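Local coordinates for protein methylocystis parvus OBBP MbnE (PDB 5ICQ) that probably binds the copper-chelating peptide methanobactin in the periplasm, as a solute-binding protein of family 5 that would hand its ligand on for transport, at residues F446-K451 with V471-R476; N322-N327 with F492-G497; G343-F348 with S464-I469. All blocks are in the same frame, centred on the assembly; numbering follows the deposited sequence.

Contact 1: residues F446-K451 with V471-R476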
loop_
_atom_site.group_PDB
_atom_site.type_symbol
_atom_site.label_atom_id
_atom_site.label_comp_id
_atom_site.label_asym_id
_atom_site.label_seq_id
_atom_site.Cartn_x
_atom_site.Cartn_y
_atom_site.Cartn_z
ATOM N N PHE A 446 -29.397 12.581 -0.913
ATOM C CA PHE A 446 -28.572 11.486 -1.408
ATOM C C PHE A 446 -28.326 10.499 -0.281
ATOM O O PHE A 446 -28.650 10.751 0.880
ATOM C CB PHE A 446 -27.252 11.994 -2.013
ATOM C CG PHE A 446 -26.223 12.495 -1.005
ATOM C CD1 PHE A 446 -26.267 13.799 -0.535
ATOM C CD2 PHE A 446 -25.180 11.673 -0.583
ATOM C CE1 PHE A 446 -25.307 14.272 0.356
ATOM C CE2 PHE A 446 -24.213 12.133 0.323
ATOM C CZ PHE A 446 -24.274 13.439 0.789
ATOM N N GLU A 447 -27.737 9.367 -0.642
ATOM C CA GLU A 447 -27.501 8.286 0.300
ATOM C C GLU A 447 -26.008 8.008 0.398
ATOM O O GLU A 447 -25.319 7.951 -0.626
ATOM C CB GLU A 447 -28.236 7.028 -0.159
ATOM C CG GLU A 447 -27.879 5.780 0.627
ATOM C CD GLU A 447 -28.350 4.523 -0.092
ATOM O OE1 GLU A 447 -29.448 4.031 0.210
ATOM O OE2 GLU A 447 -27.622 4.052 -0.981
ATOM N N ILE A 448 -25.508 7.826 1.623
ATOM C CA ILE A 448 -24.153 7.318 1.851
ATOM C C ILE A 448 -24.261 5.842 2.187
ATOM O O ILE A 448 -24.835 5.478 3.220
ATOM C CB ILE A 448 -23.433 8.061 2.990
ATOM C CG1 ILE A 448 -23.364 9.567 2.714
ATOM C CG2 ILE A 448 -22.011 7.468 3.198
ATOM C CD1 ILE A 448 -22.757 10.369 3.884
ATOM N N MET A 449 -23.686 4.985 1.350
ATOM C CA MET A 449 -23.696 3.554 1.622
ATOM C C MET A 449 -22.495 3.206 2.494
ATOM O O MET A 449 -21.365 3.583 2.170
ATOM C CB MET A 449 -23.661 2.757 0.314
ATOM C CG MET A 449 -23.534 1.265 0.515
ATOM S SD MET A 449 -23.527 0.348 -1.062
ATOM C CE MET A 449 -21.894 0.723 -1.703
ATOM N N VAL A 450 -22.732 2.491 3.601
ATOM C CA VAL A 450 -21.656 2.124 4.513
ATOM C C VAL A 450 -21.691 0.624 4.787
ATOM O O VAL A 450 -22.705 -0.047 4.604
ATOM C CB VAL A 450 -21.713 2.907 5.846
ATOM C CG1 VAL A 450 -21.519 4.408 5.610
ATOM C CG2 VAL A 450 -23.029 2.643 6.576
ATOM N N LYS A 451 -20.548 0.101 5.241
ATOM C CA LYS A 451 -20.402 -1.336 5.434
ATOM C C LYS A 451 -20.238 -1.771 6.883
ATOM O O LYS A 451 -20.388 -2.963 7.163
ATOM C CB LYS A 451 -19.211 -1.866 4.624
ATOM C CG LYS A 451 -17.850 -1.481 5.176
ATOM C CD LYS A 451 -16.756 -2.258 4.441
ATOM C CE LYS A 451 -15.368 -1.912 4.943
ATOM N NZ LYS A 451 -14.347 -2.810 4.322
ATOM N N VAL A 471 -29.422 19.902 3.194
ATOM C CA VAL A 471 -29.174 18.715 2.379
ATOM C C VAL A 471 -29.625 17.488 3.159
ATOM O O VAL A 471 -29.191 17.279 4.297
ATOM C CB VAL A 471 -27.689 18.602 1.990
ATOM C CG1 VAL A 471 -27.411 17.243 1.336
ATOM C CG2 VAL A 471 -27.303 19.746 1.056
ATOM N N GLU A 472 -30.487 16.680 2.549
ATOM C CA GLU A 472 -30.989 15.460 3.170
ATOM C C GLU A 472 -30.039 14.308 2.849
ATOM O O GLU A 472 -29.786 14.021 1.679
ATOM C CB GLU A 472 -32.398 15.156 2.668
ATOM C CG GLU A 472 -32.942 13.804 3.116
ATOM C CD GLU A 472 -34.334 13.552 2.576
ATOM O OE1 GLU A 472 -35.225 14.394 2.818
ATOM O OE2 GLU A 472 -34.530 12.527 1.893
ATOM N N VAL A 473 -29.500 13.659 3.880
ATOM C CA VAL A 473 -28.524 12.585 3.685
ATOM C C VAL A 473 -29.022 11.340 4.403
ATOM O O VAL A 473 -29.178 11.349 5.628
ATOM C CB VAL A 473 -27.132 12.971 4.202
ATOM C CG1 VAL A 473 -26.121 11.864 3.855
ATOM C CG2 VAL A 473 -26.691 14.336 3.635
ATOM N N ARG A 474 -29.245 10.265 3.658
ATOM C CA ARG A 474 -29.614 8.993 4.256
ATOM C C ARG A 474 -28.381 8.104 4.374
ATOM O O ARG A 474 -27.673 7.885 3.386
ATOM C CB ARG A 474 -30.693 8.319 3.409
ATOM C CG ARG A 474 -31.902 9.225 3.205
ATOM C CD ARG A 474 -32.697 8.894 1.949
ATOM N NE ARG A 474 -32.238 9.634 0.772
ATOM C CZ ARG A 474 -31.856 9.060 -0.366
ATOM N NH1 ARG A 474 -31.876 7.739 -0.483
ATOM N NH2 ARG A 474 -31.465 9.801 -1.390
ATOM N N VAL A 475 -28.125 7.594 5.575
ATOM C CA VAL A 475 -26.981 6.715 5.821
ATOM C C VAL A 475 -27.520 5.295 5.904
ATOM O O VAL A 475 -28.342 4.993 6.780
ATOM C CB VAL A 475 -26.234 7.106 7.108
ATOM C CG1 VAL A 475 -25.073 6.129 7.401
ATOM C CG2 VAL A 475 -25.710 8.530 6.997
ATOM N N ARG A 476 -27.090 4.419 4.994
ATOM C CA ARG A 476 -27.612 3.053 4.981
ATOM C C ARG A 476 -26.485 2.037 5.083
ATOM O O ARG A 476 -25.615 1.960 4.204
ATOM C CB ARG A 476 -28.474 2.787 3.743
ATOM C CG ARG A 476 -29.712 3.690 3.663
ATOM C CD ARG A 476 -30.501 3.782 4.989
ATOM N NE ARG A 476 -31.577 4.785 4.922
ATOM C CZ ARG A 476 -31.929 5.626 5.896
ATOM N NH1 ARG A 476 -31.286 5.629 7.073
ATOM N NH2 ARG A 476 -32.915 6.489 5.683
#
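Phe446 lays one face of its ring over Val473, whose CG1 stands 4.2 Å from the ring centroid in a CH-pi contact, while CG2 of the same valine reaches the ring atom CE1. Val471 CG1 meets that ring at its edge, 3.8 Å from Phe446 CE1. The ring gets there because CG sits between the backbone N and the carbonyl carbon (chi1 73°), which brings it close to strand 472-476. Ile448 continues this apolar face, its CD1 lying 3.7 Å from Val473 CG1. Beta-branched residues suit the place: they are compact, and their branches can touch two neighbours at once.

The other face, at this end of the strands, carries charged side chains. Arg474 bends at chi3 and spreads its guanidinium flat against the backbone of Phe446 and CB of Glu447. Glu447 runs out extended and crosses Arg476 at about a right angle, with OE1 3.5 Å from Arg476 CG, so the contact with that arginine is made by its aliphatic part. Glu447 OE2 has its salt bridge with Arg486. Arg474 NH1, 4.5 Å from Glu447 OE1 and with no N-H aimed at it, acts through charge alone, which would probably favour the ionised carboxylate.

Beneath the side chains, five backbone bonds fix the register, alternating in direction from Phe446 N to Glu472 O at one end to Val450 N and Arg476 O at the other; Ile448 N to Arg474 O is the shortest at 2.8 Å. Helix 453-467 covers the apolar face, with Ala459 against Ile448 and Val475, and Ala463 against Val473; the small alanines let the helix come close. Strand 442-450, this helix and strand 472-477 thus form a beta-alpha-beta unit, its two strands parallel neighbours in the mixed sheet of the solute-binding protein.

Contact 2: residues N322-N327 with F492-G497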
loop_
_atom_site.group_PDB
_atom_site.type_symbol
_atom_site.label_atom_id
_atom_site.label_comp_id
_atom_site.label_asym_id
_atom_site.label_seq_id
_atom_site.Cartn_x
_atom_site.Cartn_y
_atom_site.Cartn_z
ATOM N N ASN A 322 -7.956 7.800 2.450
ATOM C CA ASN A 322 -9.330 7.320 2.510
ATOM C C ASN A 322 -10.250 8.531 2.475
ATOM O O ASN A 322 -9.864 9.622 2.901
ATOM C CB ASN A 322 -9.623 6.544 3.802
ATOM C CG ASN A 322 -8.661 5.421 4.049
ATOM O OD1 ASN A 322 -8.218 4.751 3.119
ATOM N ND2 ASN A 322 -8.339 5.193 5.320
ATOM N N GLY A 323 -11.472 8.344 1.990
ATOM C CA GLY A 323 -12.375 9.486 1.966
ATOM C C GLY A 323 -13.779 9.097 1.573
ATOM O O GLY A 323 -14.030 7.986 1.094
ATOM N N PHE A 324 -14.704 10.041 1.788
ATOM C CA PHE A 324 -16.030 9.944 1.190
ATOM C C PHE A 324 -15.913 10.184 -0.308
ATOM O O PHE A 324 -15.482 11.259 -0.729
ATOM C CB PHE A 324 -16.991 10.979 1.790
ATOM C CG PHE A 324 -17.376 10.727 3.224
ATOM C CD1 PHE A 324 -18.271 9.708 3.554
ATOM C CD2 PHE A 324 -16.892 11.548 4.232
ATOM C CE1 PHE A 324 -18.645 9.485 4.884
ATOM C CE2 PHE A 324 -17.277 11.349 5.555
ATOM C CZ PHE A 324 -18.159 10.308 5.877
ATOM N N VAL A 325 -16.328 9.213 -1.115
ATOM C CA VAL A 325 -16.197 9.302 -2.565
ATOM C C VAL A 325 -17.525 9.740 -3.161
ATOM O O VAL A 325 -18.556 9.112 -2.899
ATOM C CB VAL A 325 -15.775 7.951 -3.167
ATOM C CG1 VAL A 325 -15.761 8.064 -4.682
ATOM C CG2 VAL A 325 -14.397 7.538 -2.655
ATOM N N PHE A 326 -17.496 10.783 -3.999
ATOM C CA PHE A 326 -18.669 11.178 -4.776
ATOM C C PHE A 326 -18.795 10.318 -6.029
ATOM O O PHE A 326 -17.817 10.101 -6.748
ATOM C CB PHE A 326 -18.569 12.648 -5.222
ATOM C CG PHE A 326 -18.551 13.654 -4.097
ATOM C CD1 PHE A 326 -19.737 14.177 -3.592
ATOM C CD2 PHE A 326 -17.345 14.141 -3.607
ATOM C CE1 PHE A 326 -19.714 15.149 -2.586
ATOM C CE2 PHE A 326 -17.305 15.085 -2.608
ATOM C CZ PHE A 326 -18.494 15.604 -2.095
ATOM N N ASN A 327 -20.008 9.857 -6.322
ATOM C CA ASN A 327 -20.205 9.168 -7.594
ATOM C C ASN A 327 -20.475 10.228 -8.652
ATOM O O ASN A 327 -21.619 10.647 -8.863
ATOM C CB ASN A 327 -21.340 8.151 -7.522
ATOM C CG ASN A 327 -21.483 7.374 -8.827
ATOM O OD1 ASN A 327 -20.816 7.691 -9.815
ATOM N ND2 ASN A 327 -22.332 6.347 -8.834
ATOM N N PHE A 492 -24.238 3.596 -6.042
ATOM C CA PHE A 492 -24.217 4.396 -4.822
ATOM C C PHE A 492 -24.158 5.867 -5.220
ATOM O O PHE A 492 -23.743 6.207 -6.335
ATOM C CB PHE A 492 -23.028 4.018 -3.917
ATOM C CG PHE A 492 -21.674 4.167 -4.592
ATOM C CD1 PHE A 492 -21.031 5.401 -4.628
ATOM C CD2 PHE A 492 -21.054 3.071 -5.185
ATOM C CE1 PHE A 492 -19.802 5.547 -5.267
ATOM C CE2 PHE A 492 -19.813 3.205 -5.816
ATOM C CZ PHE A 492 -19.192 4.446 -5.856
ATOM N N ASP A 493 -24.621 6.733 -4.307
ATOM C CA ASP A 493 -24.382 8.169 -4.458
ATOM C C ASP A 493 -23.026 8.545 -3.883
ATOM O O ASP A 493 -22.264 9.307 -4.498
ATOM C CB ASP A 493 -25.466 8.994 -3.742
ATOM C CG ASP A 493 -26.855 8.808 -4.329
ATOM O OD1 ASP A 493 -26.985 8.560 -5.553
ATOM O OD2 ASP A 493 -27.826 8.934 -3.546
ATOM N N MET A 494 -22.729 8.019 -2.695
ATOM C CA MET A 494 -21.494 8.273 -1.969
ATOM C C MET A 494 -21.158 7.031 -1.159
ATOM O O MET A 494 -22.054 6.340 -0.667
ATOM C CB MET A 494 -21.640 9.487 -1.033
ATOM C CG MET A 494 -20.398 9.765 -0.158
ATOM S SD MET A 494 -20.586 11.301 0.783
ATOM C CE MET A 494 -20.346 12.512 -0.509
ATOM N N MET A 495 -19.871 6.742 -1.035
ATOM C CA MET A 495 -19.429 5.650 -0.182
ATOM C C MET A 495 -18.040 6.019 0.294
ATOM O O MET A 495 -17.473 7.028 -0.132
ATOM C CB MET A 495 -19.446 4.300 -0.922
ATOM C CG MET A 495 -18.518 4.217 -2.122
ATOM S SD MET A 495 -18.444 2.514 -2.768
ATOM C CE MET A 495 -17.324 1.765 -1.580
ATOM N N ILE A 496 -17.490 5.219 1.195
ATOM C CA ILE A 496 -16.137 5.467 1.691
ATOM C C ILE A 496 -15.185 4.581 0.905
ATOM O O ILE A 496 -15.425 3.377 0.766
ATOM C CB ILE A 496 -16.046 5.225 3.206
ATOM C CG1 ILE A 496 -16.816 6.340 3.924
ATOM C CG2 ILE A 496 -14.583 5.193 3.652
ATOM C CD1 ILE A 496 -17.009 6.123 5.423
ATOM N N GLY A 497 -14.128 5.182 0.349
ATOM C CA GLY A 497 -13.204 4.454 -0.489
ATOM C C GLY A 497 -11.777 4.671 -0.031
ATOM O O GLY A 497 -11.472 5.616 0.693
#
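Met494 runs alongside Phe326 and turns its methyl over that ring: CE lies 3.8 Å from the ring centroid, 29° off the normal, a CH-pi contact. Its CG, anti to the backbone N (chi1 176°), carries the chain across to the partner strand, and the bend at chi3 brings CE to Phe326 while SD rests 3.7 Å from Phe324 CB. That sulfur also makes an oblique Met-aromatic contact with the Phe324 ring, so one flexible, unbranched side chain serves two aromatic neighbours. Ile496 lies side by side with Phe324, its CG1 3.7 Å from the ring atom CD1.

These residues share one face of an antiparallel pair within the mixed sheet, in which strand 322-326 lies between strands 494-498 and 567-572. Phe324 with Ile496 and Phe326 with Met494 are non-hydrogen-bonded pairs; Val325 with Met495 and Gly323 with Gly497 are hydrogen-bonded ones. Val325 N to Met495 O is short and almost straight, 2.7 Å at 177°. On the opposite face Val325 directs CG2 at Gly497, where a CB would clash with that methyl, so the absence of a side chain lets the valine settle on the backbone.

Where the pairing ends, Asn327 ND2 gives a bond of 2.9 Å to Phe492 O, which lies in the amide plane, while the backbone N bonds Asp493 O. ND2 also lies over one face of the Phe492 ring, and Asn327 CB packs 3.8 Å from Phe492 CE1. With an alanine here, Phe492 O is likely to lose its side-chain donor and Arg329 the acceptor OD1. Asp493 OD1 forms a salt bridge with Arg330, and its OD2 accepts a hydrogen bond from Glu447 N.

Contact 3: residues G343-F348 with S464-I469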
loop_
_atom_site.group_PDB
_atom_site.type_symbol
_atom_site.label_atom_id
_atom_site.label_comp_id
_atom_site.label_asym_id
_atom_site.label_seq_id
_atom_site.Cartn_x
_atom_site.Cartn_y
_atom_site.Cartn_z
ATOM N N GLY A 343 -17.723 19.154 0.655
ATOM C CA GLY A 343 -16.544 18.787 1.419
ATOM C C GLY A 343 -16.265 19.736 2.565
ATOM O O GLY A 343 -15.730 19.326 3.595
ATOM N N MET A 344 -16.628 21.010 2.406
ATOM C CA MET A 344 -16.425 21.998 3.462
ATOM C C MET A 344 -17.202 21.675 4.720
ATOM O O MET A 344 -16.876 22.194 5.793
ATOM C CB MET A 344 -16.863 23.381 2.989
ATOM C CG MET A 344 -15.996 23.982 1.926
ATOM S SD MET A 344 -16.704 25.566 1.429
ATOM C CE MET A 344 -15.488 26.031 0.195
ATOM N N MET A 345 -18.248 20.870 4.612
ATOM C CA MET A 345 -19.120 20.660 5.750
ATOM C C MET A 345 -18.687 19.501 6.634
ATOM O O MET A 345 -19.255 19.328 7.714
ATOM C CB MET A 345 -20.550 20.441 5.271
ATOM C CG MET A 345 -21.112 21.621 4.476
ATOM S SD MET A 345 -21.099 23.190 5.387
ATOM C CE MET A 345 -22.171 22.793 6.772
ATOM N N PHE A 346 -17.692 18.713 6.232
ATOM C CA PHE A 346 -17.245 17.622 7.092
ATOM C C PHE A 346 -16.416 18.182 8.243
ATOM O O PHE A 346 -15.413 18.858 8.013
ATOM C CB PHE A 346 -16.423 16.590 6.319
ATOM C CG PHE A 346 -15.937 15.468 7.192
ATOM C CD1 PHE A 346 -16.841 14.578 7.752
ATOM C CD2 PHE A 346 -14.594 15.331 7.492
ATOM C CE1 PHE A 346 -16.416 13.557 8.582
ATOM C CE2 PHE A 346 -14.161 14.308 8.318
ATOM C CZ PHE A 346 -15.072 13.422 8.859
ATOM N N ASP A 347 -16.815 17.879 9.481
ATOM C CA ASP A 347 -16.165 18.437 10.672
ATOM C C ASP A 347 -15.251 17.373 11.277
ATOM O O ASP A 347 -15.661 16.586 12.134
ATOM C CB ASP A 347 -17.211 18.921 11.671
ATOM C CG ASP A 347 -16.591 19.620 12.874
ATOM O OD1 ASP A 347 -15.375 19.465 13.104
ATOM O OD2 ASP A 347 -17.319 20.323 13.599
ATOM N N PHE A 348 -13.993 17.356 10.833
ATOM C CA PHE A 348 -13.078 16.321 11.309
ATOM C C PHE A 348 -12.748 16.497 12.785
ATOM O O PHE A 348 -12.621 15.512 13.518
ATOM C CB PHE A 348 -11.777 16.321 10.506
ATOM C CG PHE A 348 -10.687 15.517 11.166
ATOM C CD1 PHE A 348 -10.826 14.144 11.306
ATOM C CD2 PHE A 348 -9.546 16.133 11.673
ATOM C CE1 PHE A 348 -9.843 13.387 11.939
ATOM C CE2 PHE A 348 -8.547 15.376 12.301
ATOM C CZ PHE A 348 -8.708 14.003 12.432
ATOM N N SER A 464 -25.387 14.925 9.634
ATOM C CA SER A 464 -25.854 15.958 10.550
ATOM C C SER A 464 -25.310 17.328 10.161
ATOM O O SER A 464 -26.016 18.337 10.261
ATOM C CB SER A 464 -25.444 15.588 11.977
ATOM O OG SER A 464 -25.937 16.531 12.904
ATOM N N SER A 465 -24.054 17.386 9.715
ATOM C CA SER A 465 -23.482 18.654 9.259
ATOM C C SER A 465 -24.138 19.146 7.975
ATOM O O SER A 465 -24.409 20.345 7.827
ATOM C CB SER A 465 -21.978 18.492 9.042
ATOM O OG SER A 465 -21.320 18.339 10.287
ATOM N N LEU A 466 -24.362 18.245 7.017
ATOM C CA LEU A 466 -24.961 18.650 5.750
ATOM C C LEU A 466 -26.396 19.112 5.930
ATOM O O LEU A 466 -26.872 19.961 5.167
ATOM C CB LEU A 466 -24.890 17.493 4.748
ATOM C CG LEU A 466 -23.463 17.317 4.198
ATOM C CD1 LEU A 466 -23.311 15.964 3.537
ATOM C CD2 LEU A 466 -23.101 18.435 3.197
ATOM N N ALA A 467 -27.104 18.568 6.922
ATOM C CA ALA A 467 -28.457 19.040 7.199
ATOM C C ALA A 467 -28.479 20.540 7.464
ATOM O O ALA A 467 -29.491 21.202 7.199
ATOM C CB ALA A 467 -29.048 18.287 8.392
ATOM N N ARG A 468 -27.379 21.089 7.982
ATOM C CA ARG A 468 -27.321 22.515 8.296
ATOM C C ARG A 468 -27.324 23.400 7.054
ATOM O O ARG A 468 -27.625 24.590 7.177
ATOM C CB ARG A 468 -26.095 22.822 9.161
ATOM C CG ARG A 468 -26.197 22.260 10.588
ATOM C CD ARG A 468 -24.885 22.373 11.358
ATOM N NE ARG A 468 -24.060 23.486 10.891
ATOM C CZ ARG A 468 -22.895 23.349 10.266
ATOM N NH1 ARG A 468 -22.403 22.134 10.025
ATOM N NH2 ARG A 468 -22.222 24.425 9.880
ATOM N N ILE A 469 -27.034 22.861 5.866
ATOM C CA ILE A 469 -27.181 23.656 4.644
ATOM C C ILE A 469 -28.321 23.093 3.801
ATOM O O ILE A 469 -28.343 23.255 2.576
ATOM C CB ILE A 469 -25.873 23.730 3.828
ATOM C CG1 ILE A 469 -25.334 22.333 3.505
ATOM C CG2 ILE A 469 -24.823 24.575 4.555
ATOM C CD1 ILE A 469 -24.250 22.340 2.436
HETATM O O HOH W 1 -19.795 21.111 9.678
HETATM O O HOH W 2 -19.180 16.384 9.834
#
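Met345 belongs to a type I beta turn, Gly343 to Phe346, and reaches from it to the last part of helix 453-467. The turn lies between helices 336-343 and 348-355, and Asp347 is the N-cap of the second of these, its OD1 accepting from Trp350 N and also bonding Ser408 OG.

The apolar part rests on Met345 alone. Its side chain starts with CG anti to the carbonyl carbon (chi1 -60°) and bends again at chi2 and chi3, a folded course that the supple methionine chain can follow and that keeps all of it against the helix. CB touches Leu466 CD2 at 3.9 Å, CG meets Ile469 CD1 at 3.8 Å, and the terminal CE lies 3.9 Å from Ile469 CG2. Ala421 of helix 415-427 also packs on Met345, which is buried.

Next to the apolar patch comes a contact of methyl with charge. Met345 CE approaches the Arg468 guanidinium obliquely, 3.3 Å from NH1; an arginine suits this exposed place because its head can lie on an apolar group and still reach water.

The polar part of the contact is carried by two waters. Ser465 CB lies 3.1 Å from Met345 O, a closeness that a small side chain suits, and its hydroxyl is near enough to the turn for solvent to link them. One water joins Ser465 OG to Asp347 N. The other donates to Met345 O at 2.7 Å and accepts from Arg468 NH1 at 2.8 Å.

Overall arrangement
Contact 2 is the buried one; contacts 1 and 3 are partly buried and lie farther from the chain's centre. Contacts 1 and 2 build the same sheet, since strands 442-450 and 494-498 are neighbours joined by Met449 N to Met494 O. Contact 3 uses the end of the helix that links the two strands of contact 1, and Leu466 CD1 reaches Phe446 and Val473. Chemistry follows place: contacts 1 and 2 share a ladder of backbone bonds, to which contact 2 adds aromatic and sulfur packing and contact 1 an apolar face backed by arginines, whereas contact 3 rests on one methionine and water bridges. Phe324 meets Phe346 between contacts 2 and 3.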